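PDB 2D5C: shikimate dehydrogenase (NADP(+)) from Thermus thermophilus, which catalyses the reversible NADPH-linked reduction of 3-dehydroshikimate to shikimate, a step in the chorismate pathway that leads to the aromatic amino acids. Local coordinates for residues 7-12 against 35-40; 53-58 against 88-93; 96-101 against 128-133; 164-169 against 190-195; 201-206 against 224-229. All coordinates share one frame; numbering follows the deposited sequence.

How the interactions relate
Followed from the N terminus, the five contacts come in series: each closes before the next opens, so none nests in or crosses another. Interaction 1 closes the beta-alpha-beta unit 2-8, 16-26, 31-37. Interaction 2 sets strand 56-59 against 86-90 in the same mixed sheet and touches interaction 1 through a probable hydrogen bond from Leu-7 N to Asn-58 O. Interaction 3 leaves that sheet by strand 93-97 and reaches helix 126-137 of the NADP-binding domain, with shikimate contacted by interactions 2 and 3. Within that domain, interaction 4 joins two loops and interaction 5 closes the unit 201-204, 213-220, 224-226; Val-131 packs on Leu-205 to connect interactions 3 and 5.

Interaction 1. Residues 7-12 against 35-40; sequences LGHPVA and AWDTPL
CG stands anti to the backbone N in both His-9 (chi1 -179°) and Asp-37 (chi1 -171°), so the imidazole and the carboxylate run side by side where two neighbouring parallel strands come to their ends. These strands belong to the beta-alpha-beta unit 2-8, 16-26, 31-37 of the shikimate-binding domain, bridged at Leu-7 with Trp-36 and Gly-8 with Asp-37. His-9 ND1 donates to Asp-37 OD1 over 2.7 Å, almost in the ring plane and onto the syn lone pair, while the carboxylate is turned 73° from the ring. The same oxygen is gripped again by a water that donates to Asp-37 OD1 at 2.6 Å and accepts from Val-11 N, tying down the loop that follows the cis peptide before Pro-10. On the backbone, Thr-38 N gives a short, straight bond of 2.5 Å to Gly-8 O, whereas the buried Gly-8 N has no partner. Leu-7 and Trp-36 share one face of the sheet, where Leu-7 CD2 lies 3.6 Å from Trp-36 CB. Thr-38 OG1 donates back to Trp-36 O and is also bonded to Arg-46, whose guanidinium makes a cation-pi contact with the Trp-36 ring. Val-11, whose side chain lies about 6 Å from the bound shikimate, lays CG2 against the peptide between Trp-36 and Asp-37, 3.4 Å from Asp-37 N.

Interaction 2. Residues 53-58 against 88-93; sequences AFRGVN and LQVEGR. With SKM ((3R,4S,5R)-3,4,5-trihydroxycyclohex-1-ene-1-carboxylic acid), chain E.
Gln-89 carries the polar part of the contact twice over. Its side-chain NE2 donates to Phe-54 O at 2.7 Å, straight and within the amide plane but arriving from above the carbonyl plane, and its backbone N donates to Arg-55 O at 2.8 Å. Beside this pair, Leu-88 CD1 sits over one face of the Arg-55 guanidinium, 3.6 Å from NE and offset toward the rim, while Val-90 CG1 touches NH1 of Arg-55. A bend at chi2 (65°) brings the arginine back along the neighbouring strand. Gly-56 and Leu-88 form a non-hydrogen-bonded antiparallel pair in the mixed sheet of the substrate-binding domain, Leu-88 lying on the first arm of the hairpin 86-90, 93-97. The type I' turn of that hairpin, Val-90 to Arg-93, fixes the Gln-89 amide, since Gly-92 N donates to Gln-89 OE1 at 2.9 Å on a lone pair. One water, in the guanidinium plane, bridges Arg-55 NH1 to Gln-89 O. NH2 of Arg-55 bonds to Trp-243 O of its own chain and to Leu-242 O of the second subunit. At the far end of its strand Asn-58 lines the shikimate pocket, with CB 3.2 Å from O7 of the ligand; Tyr-33 OH and Asn-85 O hold its amide.

Interaction 3. Residues 96-101 against 128-133; sequences GFNTDA and GRAVAF. With SKM ((3R,4S,5R)-3,4,5-trihydroxycyclohex-1-ene-1-carboxylic acid), chain E.
The flat groups here are an aromatic ring, a carboxamide and a carboxylate. The Phe-133 ring meets Ala-101 obliquely, with CD1 4.2 Å from Ala-101 CB. Both ends of the Asn-98 carboxamide lie near the Ala-130 methyl, OD1 at 4.0 Å from Ala-130 CB and ND2 little farther. The same OD1 takes a capping bond of 3.0 Å from Ala-101 N, nearly along the C=O axis, and a weak one from Asp-100 N; ND2 is held by Ala-83 O, so the amide's rotation is fixed from both ends. The Asp-100 carboxylate turns to the ligand: OD1 accepts from O12 of shikimate at 2.8 Å, and OD2 forms a salt bridge with Lys-64, the proton acceptor, a pairing that would favour the charged form of both. Between these groups the alanine methyls do the packing: Ala-130 CB rests against the Asp-100 CB methylene at 3.8 Å, and Ala-101 CB approaches Ala-130 O at 3.5 Å, the small side chains letting the two helices come close. A helix start capped by Asn-98 and carrying the shikimate-binding Asp-100 thus abuts helix 126-137, whose first turn begins within the NADP-binding glycine-rich segment of a Rossmann domain.

Interaction 4. Residues 164-169 against 190-195; sequences VPLEKA and PLPAEL. With SO4 (sulfate ion), chain C.
A 3-10 segment that starts at Leu-166 and the short one at 193-195 face each other across loops of the Rossmann-type NADP-binding domain, and leucine side chains carry most of the contact. Its tight part is the meeting of Leu-166 and Leu-191, which cross obliquely with CD1 of Leu-166 only 3.4 Å from CD1 of Leu-191, closer than usual van der Waals contact. Both have CG anti to the backbone N, which sends the branched ends toward one another. Leu-195 crosses Leu-166 at about a right angle, CD1 standing 3.9 Å from Leu-166 CG. Ala-169 closes in alongside, its CB 3.3 Å from Leu-195 O and 3.8 Å from Leu-191 CD1. Behind this patch the sheet supplies cover: Leu-166 also lies on Leu-122 and Trp-145, and Leu-191 on Leu-175. Packing loosens toward the surface. There Glu-167 CB is merely skirted by Leu-195 CD2 at 4.1 Å, the Glu-167 carboxylate leads away from the contact, and Pro-192 brushes Leu-166 CD2 with its CD. Beyond the 190-195 loop, the first residue of its 3-10 segment holds a sulfate, probably from the crystallisation liquor: Ala-193 N donates to sulfate O1 at 2.7 Å, nearly straight.

Interaction 5. Residues 201-206 against 224-229; sequences AAVDLV and KVQTGL. With SO4 (sulfate ion), chain D.
Backbone hydrogen bonds join strands 201-204 and 224-226, which helix 213-220 connects in a beta-alpha-beta unit at the edge of the Rossmann sheet. Ala-202 N donates to Lys-224 O at 2.8 Å and Gln-226 N to Ala-202 O at 3.1 Å, both nearly along the C=O axis; Asp-204 N to Gln-226 O is weak. Apolar contact is slight: Ala-202 CB faces Val-225 CG1, while on the other face Val-203 lies alongside Gln-226, whose amide NE2 bonds to Ala-107 O. Among side-chain bonds, Asp-204 OD1 accepts from Val-206 N at 2.9 Å, an Asx turn, and Thr-212 and Asn-177 also hold its carboxylate. Waters link Leu-205 O to Gly-228 O and Val-206 O to Gly-228 N. A sulfate, probably from the crystallisation liquor, accepts from Thr-227 N (2.8 Å to O4) and from Thr-227 OG1. Gly-228 CA comes within 3.0 Å of Asp-204 O, and a CB there would run into the carbonyl oxygens of Asp-204 and Leu-205, which implies that glycine lets the NADP-binding residues Leu-205 and Gly-228 meet.

Interaction 1. Residues 7-12 against 35-40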
# COMPACT_ATOMS: atom_id res chain seq x y z
N LEU A 7 -4.26 16.39 -4.72
CA LEU A 7 -3.54 17.09 -5.78
C LEU A 7 -4.49 17.40 -6.93
O LEU A 7 -5.29 16.55 -7.33
CB LEU A 7 -2.38 16.24 -6.29
CG LEU A 7 -1.39 15.69 -5.26
CD1 LEU A 7 -0.36 14.82 -5.96
CD2 LEU A 7 -0.72 16.83 -4.51
N GLY A 8 -4.39 18.61 -7.47
CA GLY A 8 -5.26 18.97 -8.57
C GLY A 8 -5.24 20.46 -8.86
O GLY A 8 -4.35 21.19 -8.42
N HIS A 9 -6.23 20.90 -9.62
CA HIS A 9 -6.33 22.30 -9.99
C HIS A 9 -7.71 22.56 -10.58
O HIS A 9 -8.03 22.06 -11.66
CB HIS A 9 -5.26 22.65 -11.02
CG HIS A 9 -5.28 24.09 -11.43
ND1 HIS A 9 -4.93 25.11 -10.56
CD2 HIS A 9 -5.64 24.68 -12.58
CE1 HIS A 9 -5.09 26.27 -11.17
NE2 HIS A 9 -5.52 26.04 -12.40
N PRO A 10 -8.54 23.35 -9.89
CA PRO A 10 -8.26 24.00 -8.60
C PRO A 10 -8.55 23.07 -7.42
O PRO A 10 -9.44 22.22 -7.49
CB PRO A 10 -9.18 25.20 -8.63
CG PRO A 10 -10.40 24.62 -9.26
CD PRO A 10 -9.85 23.79 -10.40
N VAL A 11 -7.82 23.25 -6.32
CA VAL A 11 -8.03 22.43 -5.14
C VAL A 11 -8.16 23.23 -3.85
O VAL A 11 -8.45 22.68 -2.79
CB VAL A 11 -6.89 21.39 -4.97
CG1 VAL A 11 -6.93 20.39 -6.11
CG2 VAL A 11 -5.54 22.09 -4.92
N ALA A 12 -7.95 24.54 -3.94
CA ALA A 12 -8.05 25.41 -2.77
C ALA A 12 -9.43 25.30 -2.11
O ALA A 12 -9.58 25.57 -0.92
CB ALA A 12 -7.77 26.86 -3.16
N ALA A 35 -4.27 20.57 0.77
CA ALA A 35 -4.66 20.75 -0.62
C ALA A 35 -3.43 21.34 -1.30
O ALA A 35 -2.95 22.39 -0.88
CB ALA A 35 -5.84 21.71 -0.72
N TRP A 36 -2.92 20.67 -2.32
CA TRP A 36 -1.73 21.13 -3.02
C TRP A 36 -2.02 21.37 -4.49
O TRP A 36 -2.14 20.43 -5.27
CB TRP A 36 -0.61 20.09 -2.88
CG TRP A 36 0.76 20.55 -3.25
CD1 TRP A 36 1.11 21.72 -3.88
CD2 TRP A 36 1.99 19.85 -3.03
NE1 TRP A 36 2.46 21.78 -4.07
CE2 TRP A 36 3.03 20.64 -3.56
CE3 TRP A 36 2.31 18.62 -2.44
CZ2 TRP A 36 4.37 20.24 -3.51
CZ3 TRP A 36 3.64 18.22 -2.40
CH2 TRP A 36 4.66 19.04 -2.93
N ASP A 37 -2.15 22.64 -4.87
CA ASP A 37 -2.44 23.00 -6.25
C ASP A 37 -1.41 22.37 -7.18
O ASP A 37 -0.21 22.65 -7.08
CB ASP A 37 -2.44 24.52 -6.43
CG ASP A 37 -2.96 24.94 -7.79
OD1 ASP A 37 -4.18 24.82 -8.03
OD2 ASP A 37 -2.14 25.37 -8.64
N THR A 38 -1.88 21.53 -8.09
CA THR A 38 -1.00 20.84 -9.02
C THR A 38 -1.54 20.84 -10.45
O THR A 38 -2.49 20.12 -10.77
CB THR A 38 -0.78 19.37 -8.59
OG1 THR A 38 -0.20 19.34 -7.28
CG2 THR A 38 0.15 18.65 -9.55
N PRO A 39 -0.96 21.67 -11.32
CA PRO A 39 -1.39 21.74 -12.71
C PRO A 39 -0.82 20.53 -13.45
O PRO A 39 0.22 20.01 -13.06
CB PRO A 39 -0.78 23.05 -13.21
CG PRO A 39 -0.65 23.87 -11.97
CD PRO A 39 -0.14 22.85 -10.98
N LEU A 40 -1.49 20.10 -14.51
CA LEU A 40 -1.03 18.95 -15.27
C LEU A 40 0.48 18.90 -15.52
O LEU A 40 1.14 17.87 -15.28
CB LEU A 40 -1.78 18.89 -16.61
CG LEU A 40 -2.35 17.53 -17.03
CD1 LEU A 40 -3.11 17.71 -18.33
CD2 LEU A 40 -1.25 16.48 -17.21
O HOH W 1 -5.91 25.80 -6.28

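Interaction 2. Residues 53-58 against 88-93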
# COMPACT_ATOMS: atom_id res chain seq x y z
N ALA A 53 7.66 12.09 0.48
CA ALA A 53 7.05 12.65 1.69
C ALA A 53 5.58 12.43 2.00
O ALA A 53 5.09 12.99 2.98
CB ALA A 53 7.37 14.14 1.74
N PHE A 54 4.86 11.64 1.21
CA PHE A 54 3.44 11.41 1.50
C PHE A 54 3.10 9.93 1.54
O PHE A 54 3.63 9.16 0.74
CB PHE A 54 2.54 12.09 0.47
CG PHE A 54 2.57 13.58 0.54
CD1 PHE A 54 3.69 14.28 0.13
CD2 PHE A 54 1.48 14.29 1.05
CE1 PHE A 54 3.74 15.68 0.22
CE2 PHE A 54 1.51 15.68 1.15
CZ PHE A 54 2.64 16.37 0.73
N ARG A 55 2.22 9.55 2.46
CA ARG A 55 1.81 8.15 2.55
C ARG A 55 0.80 7.87 1.44
O ARG A 55 0.71 6.75 0.93
CB ARG A 55 1.15 7.86 3.90
CG ARG A 55 0.38 6.55 3.96
CD ARG A 55 1.28 5.33 3.82
NE ARG A 55 0.54 4.11 4.13
CZ ARG A 55 1.09 2.90 4.18
NH1 ARG A 55 2.38 2.73 3.94
NH2 ARG A 55 0.33 1.84 4.46
N GLY A 56 0.02 8.89 1.09
CA GLY A 56 -0.97 8.75 0.04
C GLY A 56 -1.55 10.08 -0.35
O GLY A 56 -1.44 11.07 0.38
N VAL A 57 -2.14 10.13 -1.54
CA VAL A 57 -2.76 11.36 -2.01
C VAL A 57 -3.96 11.00 -2.83
O VAL A 57 -4.05 9.90 -3.38
CB VAL A 57 -1.82 12.21 -2.91
CG1 VAL A 57 -0.59 12.65 -2.15
CG2 VAL A 57 -1.44 11.42 -4.17
N ASN A 58 -4.91 11.93 -2.89
CA ASN A 58 -6.09 11.78 -3.72
C ASN A 58 -5.76 12.64 -4.93
O ASN A 58 -4.97 13.59 -4.83
CB ASN A 58 -7.34 12.32 -3.02
CG ASN A 58 -7.96 11.31 -2.08
OD1 ASN A 58 -8.31 11.63 -0.94
ND2 ASN A 58 -8.10 10.07 -2.55
N LEU A 88 -1.30 5.28 -3.28
CA LEU A 88 -0.65 4.82 -2.05
C LEU A 88 0.85 4.80 -2.28
O LEU A 88 1.30 4.32 -3.32
CB LEU A 88 -1.11 3.40 -1.69
CG LEU A 88 -0.29 2.64 -0.65
CD1 LEU A 88 -0.38 3.35 0.69
CD2 LEU A 88 -0.81 1.19 -0.52
N GLN A 89 1.63 5.33 -1.34
CA GLN A 89 3.08 5.33 -1.46
C GLN A 89 3.69 4.36 -0.45
O GLN A 89 3.48 4.49 0.77
CB GLN A 89 3.65 6.76 -1.23
CG GLN A 89 5.19 6.87 -1.27
CD GLN A 89 5.87 6.50 0.04
OE1 GLN A 89 6.67 5.57 0.11
NE2 GLN A 89 5.54 7.24 1.10
N VAL A 90 4.44 3.38 -0.96
CA VAL A 90 5.12 2.39 -0.12
C VAL A 90 6.53 2.19 -0.70
O VAL A 90 6.68 1.90 -1.89
CB VAL A 90 4.37 1.04 -0.09
CG1 VAL A 90 3.09 1.17 0.75
CG2 VAL A 90 4.03 0.61 -1.50
N GLU A 91 7.54 2.37 0.14
CA GLU A 91 8.94 2.23 -0.25
C GLU A 91 9.31 3.07 -1.48
O GLU A 91 10.15 2.68 -2.28
CB GLU A 91 9.30 0.76 -0.48
CG GLU A 91 9.68 0.05 0.81
CD GLU A 91 10.08 -1.40 0.63
OE1 GLU A 91 10.19 -1.87 -0.53
OE2 GLU A 91 10.30 -2.07 1.66
N GLY A 92 8.66 4.23 -1.59
CA GLY A 92 8.92 5.12 -2.71
C GLY A 92 8.25 4.72 -4.01
O GLY A 92 8.49 5.34 -5.05
N ARG A 93 7.43 3.67 -3.95
CA ARG A 93 6.70 3.18 -5.11
C ARG A 93 5.27 3.74 -5.00
O ARG A 93 4.77 3.95 -3.91
CB ARG A 93 6.65 1.65 -5.10
CG ARG A 93 7.99 0.97 -4.80
CD ARG A 93 9.05 1.30 -5.83
NE ARG A 93 10.30 0.62 -5.51
CZ ARG A 93 11.40 0.69 -6.25
NH1 ARG A 93 11.40 1.43 -7.36
NH2 ARG A 93 12.50 0.03 -5.89
O12 SKM E . -12.08 11.34 -6.41
C8 SKM E . -12.21 12.48 -5.55
C6 SKM E . -10.81 12.90 -5.03
O7 SKM E . -10.23 11.80 -4.32
C5 SKM E . -10.90 14.13 -4.08
C4 SKM E . -11.93 15.16 -4.54
C1 SKM E . -11.95 16.47 -3.85
O2 SKM E . -11.07 16.71 -2.85
O3 SKM E . -12.75 17.34 -4.17
C10 SKM E . -12.80 14.95 -5.53
C9 SKM E . -12.88 13.66 -6.32
O11 SKM E . -12.20 13.85 -7.57
O HOH W 2 4.53 4.51 3.24

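Interaction 3. Residues 96-101 against 128-133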
# COMPACT_ATOMS: atom_id res chain seq x y z
N GLY A 96 -1.75 2.86 -7.83
CA GLY A 96 -2.98 3.59 -8.11
C GLY A 96 -4.27 2.80 -7.99
O GLY A 96 -4.38 1.67 -8.45
N PHE A 97 -5.28 3.42 -7.39
CA PHE A 97 -6.57 2.76 -7.21
C PHE A 97 -7.67 3.74 -7.56
O PHE A 97 -7.43 4.93 -7.75
CB PHE A 97 -6.79 2.33 -5.76
CG PHE A 97 -5.71 1.46 -5.21
CD1 PHE A 97 -4.53 2.01 -4.72
CD2 PHE A 97 -5.88 0.08 -5.17
CE1 PHE A 97 -3.53 1.19 -4.18
CE2 PHE A 97 -4.89 -0.74 -4.64
CZ PHE A 97 -3.71 -0.18 -4.14
N ASN A 98 -8.89 3.24 -7.61
CA ASN A 98 -10.01 4.13 -7.88
C ASN A 98 -11.08 3.87 -6.86
O ASN A 98 -11.71 2.81 -6.88
CB ASN A 98 -10.59 3.90 -9.27
CG ASN A 98 -11.66 4.94 -9.63
OD1 ASN A 98 -12.71 5.01 -8.98
ND2 ASN A 98 -11.38 5.75 -10.64
N THR A 99 -11.27 4.81 -5.93
CA THR A 99 -12.31 4.62 -4.94
C THR A 99 -13.61 5.34 -5.32
O THR A 99 -14.59 5.23 -4.61
CB THR A 99 -11.85 5.07 -3.54
OG1 THR A 99 -11.61 6.49 -3.53
CG2 THR A 99 -10.56 4.33 -3.16
N ASP A 100 -13.62 6.06 -6.45
CA ASP A 100 -14.84 6.74 -6.90
C ASP A 100 -15.90 5.70 -7.24
O ASP A 100 -17.08 5.87 -6.91
CB ASP A 100 -14.61 7.60 -8.16
CG ASP A 100 -13.83 8.87 -7.88
OD1 ASP A 100 -14.15 9.59 -6.90
OD2 ASP A 100 -12.90 9.17 -8.66
N ALA A 101 -15.49 4.61 -7.90
CA ALA A 101 -16.46 3.58 -8.27
C ALA A 101 -17.13 2.89 -7.07
O ALA A 101 -18.35 2.91 -6.95
CB ALA A 101 -15.80 2.54 -9.20
N GLY A 128 -17.34 9.93 -14.89
CA GLY A 128 -18.39 9.22 -15.58
C GLY A 128 -18.00 7.78 -15.83
O GLY A 128 -18.83 6.89 -15.72
N ARG A 129 -16.74 7.55 -16.19
CA ARG A 129 -16.31 6.18 -16.43
C ARG A 129 -16.32 5.36 -15.13
O ARG A 129 -16.60 4.16 -15.15
CB ARG A 129 -14.90 6.15 -17.05
CG ARG A 129 -14.87 6.68 -18.50
CD ARG A 129 -13.44 6.65 -19.07
NE ARG A 129 -12.91 5.30 -19.18
CZ ARG A 129 -13.08 4.48 -20.22
NH1 ARG A 129 -13.77 4.85 -21.29
NH2 ARG A 129 -12.53 3.27 -20.19
N ALA A 130 -16.03 6.01 -14.01
CA ALA A 130 -16.02 5.32 -12.73
C ALA A 130 -17.45 4.94 -12.34
O ALA A 130 -17.71 3.83 -11.88
CB ALA A 130 -15.37 6.20 -11.65
N VAL A 131 -18.38 5.87 -12.53
CA VAL A 131 -19.78 5.61 -12.21
C VAL A 131 -20.35 4.50 -13.10
O VAL A 131 -21.03 3.59 -12.62
CB VAL A 131 -20.63 6.90 -12.36
CG1 VAL A 131 -22.12 6.58 -12.24
CG2 VAL A 131 -20.23 7.88 -11.26
N ALA A 132 -20.06 4.58 -14.40
CA ALA A 132 -20.53 3.56 -15.33
C ALA A 132 -19.96 2.19 -14.93
O ALA A 132 -20.67 1.18 -14.97
CB ALA A 132 -20.11 3.92 -16.77
N PHE A 133 -18.69 2.16 -14.55
CA PHE A 133 -18.04 0.92 -14.14
C PHE A 133 -18.72 0.34 -12.90
O PHE A 133 -18.99 -0.86 -12.82
CB PHE A 133 -16.56 1.18 -13.83
CG PHE A 133 -15.79 -0.05 -13.42
CD1 PHE A 133 -15.81 -0.50 -12.10
CD2 PHE A 133 -15.06 -0.77 -14.36
CE1 PHE A 133 -15.11 -1.65 -11.73
CE2 PHE A 133 -14.35 -1.91 -13.99
CZ PHE A 133 -14.38 -2.35 -12.68
O12 SKM E . -12.08 11.34 -6.41
C8 SKM E . -12.21 12.48 -5.55
C6 SKM E . -10.81 12.90 -5.03
O7 SKM E . -10.23 11.80 -4.32
C5 SKM E . -10.90 14.13 -4.08
C4 SKM E . -11.93 15.16 -4.54
C1 SKM E . -11.95 16.47 -3.85
O2 SKM E . -11.07 16.71 -2.85
O3 SKM E . -12.75 17.34 -4.17
C10 SKM E . -12.80 14.95 -5.53
C9 SKM E . -12.88 13.66 -6.32
O11 SKM E . -12.20 13.85 -7.57

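Interaction 4. Residues 164-169 against 190-195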
# COMPACT_ATOMS: atom_id res chain seq x y z
N VAL A 164 -26.23 6.44 -25.89
CA VAL A 164 -27.52 6.96 -26.34
C VAL A 164 -27.55 8.45 -26.57
O VAL A 164 -26.68 9.19 -26.08
CB VAL A 164 -28.64 6.63 -25.31
CG1 VAL A 164 -28.70 5.14 -25.07
CG2 VAL A 164 -28.40 7.37 -24.00
N PRO A 165 -28.51 8.92 -27.37
CA PRO A 165 -28.63 10.35 -27.62
C PRO A 165 -29.25 10.88 -26.33
O PRO A 165 -29.92 10.12 -25.63
CB PRO A 165 -29.55 10.43 -28.83
CG PRO A 165 -30.39 9.20 -28.71
CD PRO A 165 -29.39 8.16 -28.28
N LEU A 166 -29.05 12.15 -26.03
CA LEU A 166 -29.54 12.74 -24.79
C LEU A 166 -31.03 12.61 -24.46
O LEU A 166 -31.38 12.53 -23.28
CB LEU A 166 -29.13 14.21 -24.73
CG LEU A 166 -29.31 14.90 -23.38
CD1 LEU A 166 -28.41 14.24 -22.33
CD2 LEU A 166 -28.95 16.37 -23.51
N GLU A 167 -31.89 12.58 -25.47
CA GLU A 167 -33.33 12.50 -25.19
C GLU A 167 -33.78 11.19 -24.56
O GLU A 167 -34.89 11.09 -24.04
CB GLU A 167 -34.15 12.78 -26.46
CG GLU A 167 -34.17 11.68 -27.51
CD GLU A 167 -33.15 11.89 -28.62
OE1 GLU A 167 -33.26 11.19 -29.65
OE2 GLU A 167 -32.24 12.73 -28.46
N LYS A 168 -32.91 10.19 -24.57
CA LYS A 168 -33.23 8.91 -23.95
C LYS A 168 -33.28 9.07 -22.44
O LYS A 168 -33.69 8.15 -21.73
CB LYS A 168 -32.20 7.85 -24.34
CG LYS A 168 -32.38 7.32 -25.75
CD LYS A 168 -33.59 6.39 -25.83
CE LYS A 168 -33.36 5.13 -25.01
NZ LYS A 168 -34.47 4.14 -25.17
N ALA A 169 -32.86 10.23 -21.94
CA ALA A 169 -32.88 10.47 -20.50
C ALA A 169 -34.31 10.35 -19.97
O ALA A 169 -34.52 10.05 -18.80
CB ALA A 169 -32.31 11.88 -20.18
N PRO A 190 -26.85 20.17 -17.27
CA PRO A 190 -26.49 19.35 -18.43
C PRO A 190 -27.68 18.82 -19.21
O PRO A 190 -27.53 18.37 -20.36
CB PRO A 190 -25.66 18.23 -17.81
CG PRO A 190 -26.34 18.04 -16.46
CD PRO A 190 -26.53 19.47 -16.01
N LEU A 191 -28.86 18.92 -18.62
CA LEU A 191 -30.06 18.38 -19.24
C LEU A 191 -31.24 19.36 -19.26
O LEU A 191 -31.60 19.90 -18.23
CB LEU A 191 -30.45 17.11 -18.48
CG LEU A 191 -31.47 16.14 -19.06
CD1 LEU A 191 -30.82 15.34 -20.17
CD2 LEU A 191 -31.95 15.19 -17.97
N PRO A 192 -31.84 19.59 -20.44
CA PRO A 192 -33.00 20.50 -20.53
C PRO A 192 -34.08 19.88 -19.63
O PRO A 192 -34.23 18.66 -19.62
CB PRO A 192 -33.41 20.40 -22.00
CG PRO A 192 -32.12 20.09 -22.69
CD PRO A 192 -31.48 19.08 -21.77
N ALA A 193 -34.82 20.70 -18.89
CA ALA A 193 -35.87 20.22 -17.99
C ALA A 193 -36.85 19.21 -18.60
O ALA A 193 -37.24 18.23 -17.94
CB ALA A 193 -36.66 21.42 -17.43
N GLU A 194 -37.23 19.42 -19.85
CA GLU A 194 -38.16 18.52 -20.53
C GLU A 194 -37.60 17.14 -20.87
O GLU A 194 -38.34 16.28 -21.35
CB GLU A 194 -38.70 19.17 -21.82
CG GLU A 194 -37.62 19.56 -22.84
CD GLU A 194 -38.21 19.93 -24.20
OE1 GLU A 194 -39.39 20.35 -24.24
OE2 GLU A 194 -37.50 19.82 -25.22
N LEU A 195 -36.30 16.93 -20.65
CA LEU A 195 -35.71 15.62 -20.95
C LEU A 195 -35.58 14.73 -19.71
O LEU A 195 -35.15 13.58 -19.79
CB LEU A 195 -34.34 15.78 -21.62
CG LEU A 195 -34.37 16.43 -23.02
CD1 LEU A 195 -32.98 16.33 -23.65
CD2 LEU A 195 -35.40 15.74 -23.89
S SO4 C . -33.95 24.40 -20.09
O1 SO4 C . -34.62 23.39 -19.01
O2 SO4 C . -34.36 23.89 -21.38
O3 SO4 C . -34.36 25.62 -19.87
O4 SO4 C . -32.54 24.17 -19.93

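Interaction 5. Residues 201-206 against 224-229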
# COMPACT_ATOMS: atom_id res chain seq x y z
N ALA A 201 -34.81 8.28 -10.03
CA ALA A 201 -33.88 8.96 -9.14
C ALA A 201 -32.76 9.70 -9.91
O ALA A 201 -32.48 9.39 -11.08
CB ALA A 201 -33.25 7.96 -8.16
N ALA A 202 -32.15 10.68 -9.26
CA ALA A 202 -31.07 11.45 -9.87
C ALA A 202 -29.97 11.71 -8.84
O ALA A 202 -30.24 11.95 -7.66
CB ALA A 202 -31.59 12.78 -10.41
N VAL A 203 -28.72 11.65 -9.30
CA VAL A 203 -27.57 11.88 -8.43
C VAL A 203 -26.64 12.84 -9.15
O VAL A 203 -26.43 12.71 -10.35
CB VAL A 203 -26.81 10.56 -8.15
CG1 VAL A 203 -25.64 10.83 -7.23
CG2 VAL A 203 -27.78 9.53 -7.53
N ASP A 204 -26.11 13.82 -8.42
CA ASP A 204 -25.20 14.79 -9.02
C ASP A 204 -23.85 14.71 -8.30
O ASP A 204 -23.80 14.77 -7.08
CB ASP A 204 -25.77 16.23 -8.91
CG ASP A 204 -25.12 17.21 -9.89
OD1 ASP A 204 -23.99 16.93 -10.36
OD2 ASP A 204 -25.71 18.28 -10.20
N LEU A 205 -22.77 14.55 -9.06
CA LEU A 205 -21.44 14.49 -8.48
C LEU A 205 -20.95 15.90 -8.14
O LEU A 205 -20.06 16.06 -7.30
CB LEU A 205 -20.45 13.82 -9.45
CG LEU A 205 -20.80 12.42 -9.96
CD1 LEU A 205 -19.56 11.76 -10.57
CD2 LEU A 205 -21.34 11.59 -8.83
N VAL A 206 -21.50 16.90 -8.82
CA VAL A 206 -21.15 18.30 -8.56
C VAL A 206 -21.79 18.66 -7.22
O VAL A 206 -22.99 18.43 -7.02
CB VAL A 206 -21.71 19.26 -9.64
CG1 VAL A 206 -21.55 20.73 -9.18
CG2 VAL A 206 -21.00 19.04 -10.96
N LYS A 224 -36.39 11.01 -6.96
CA LYS A 224 -35.71 10.90 -5.67
C LYS A 224 -34.30 11.42 -5.97
O LYS A 224 -33.76 11.13 -7.03
CB LYS A 224 -35.66 9.44 -5.23
CG LYS A 224 -35.18 9.25 -3.80
CD LYS A 224 -35.14 7.77 -3.43
CE LYS A 224 -34.69 7.57 -1.98
NZ LYS A 224 -35.61 8.24 -1.02
N VAL A 225 -33.70 12.19 -5.06
CA VAL A 225 -32.38 12.74 -5.35
C VAL A 225 -31.32 12.55 -4.27
O VAL A 225 -31.63 12.34 -3.10
CB VAL A 225 -32.44 14.27 -5.65
CG1 VAL A 225 -33.32 14.55 -6.85
CG2 VAL A 225 -32.93 15.03 -4.42
N GLN A 226 -30.06 12.65 -4.69
CA GLN A 226 -28.94 12.56 -3.77
C GLN A 226 -27.87 13.54 -4.23
O GLN A 226 -27.55 13.61 -5.41
CB GLN A 226 -28.35 11.15 -3.73
CG GLN A 226 -27.22 11.03 -2.71
CD GLN A 226 -26.66 9.63 -2.60
OE1 GLN A 226 -26.09 9.10 -3.56
NE2 GLN A 226 -26.84 9.01 -1.44
N THR A 227 -27.31 14.30 -3.29
CA THR A 227 -26.27 15.27 -3.61
C THR A 227 -24.96 14.52 -3.80
O THR A 227 -24.91 13.30 -3.66
CB THR A 227 -26.06 16.30 -2.49
OG1 THR A 227 -25.53 15.63 -1.34
CG2 THR A 227 -27.39 16.98 -2.12
N GLY A 228 -23.90 15.26 -4.11
CA GLY A 228 -22.61 14.64 -4.33
C GLY A 228 -21.81 14.40 -3.06
O GLY A 228 -20.74 13.80 -3.11
N LEU A 229 -22.32 14.84 -1.92
CA LEU A 229 -21.58 14.65 -0.67
C LEU A 229 -21.44 13.20 -0.22
O LEU A 229 -20.36 12.79 0.23
CB LEU A 229 -22.19 15.49 0.46
CG LEU A 229 -22.11 17.02 0.36
CD1 LEU A 229 -22.52 17.62 1.71
CD2 LEU A 229 -20.69 17.45 -0.01
S SO4 D . -28.31 14.16 0.65
O1 SO4 D . -26.88 14.87 0.99
O2 SO4 D . -28.41 13.06 1.57
O3 SO4 D . -29.28 15.03 0.78
O4 SO4 D . -28.11 13.65 -0.69
O HOH W 3 -19.21 13.89 -5.52
O HOH W 4 -24.66 17.90 -4.79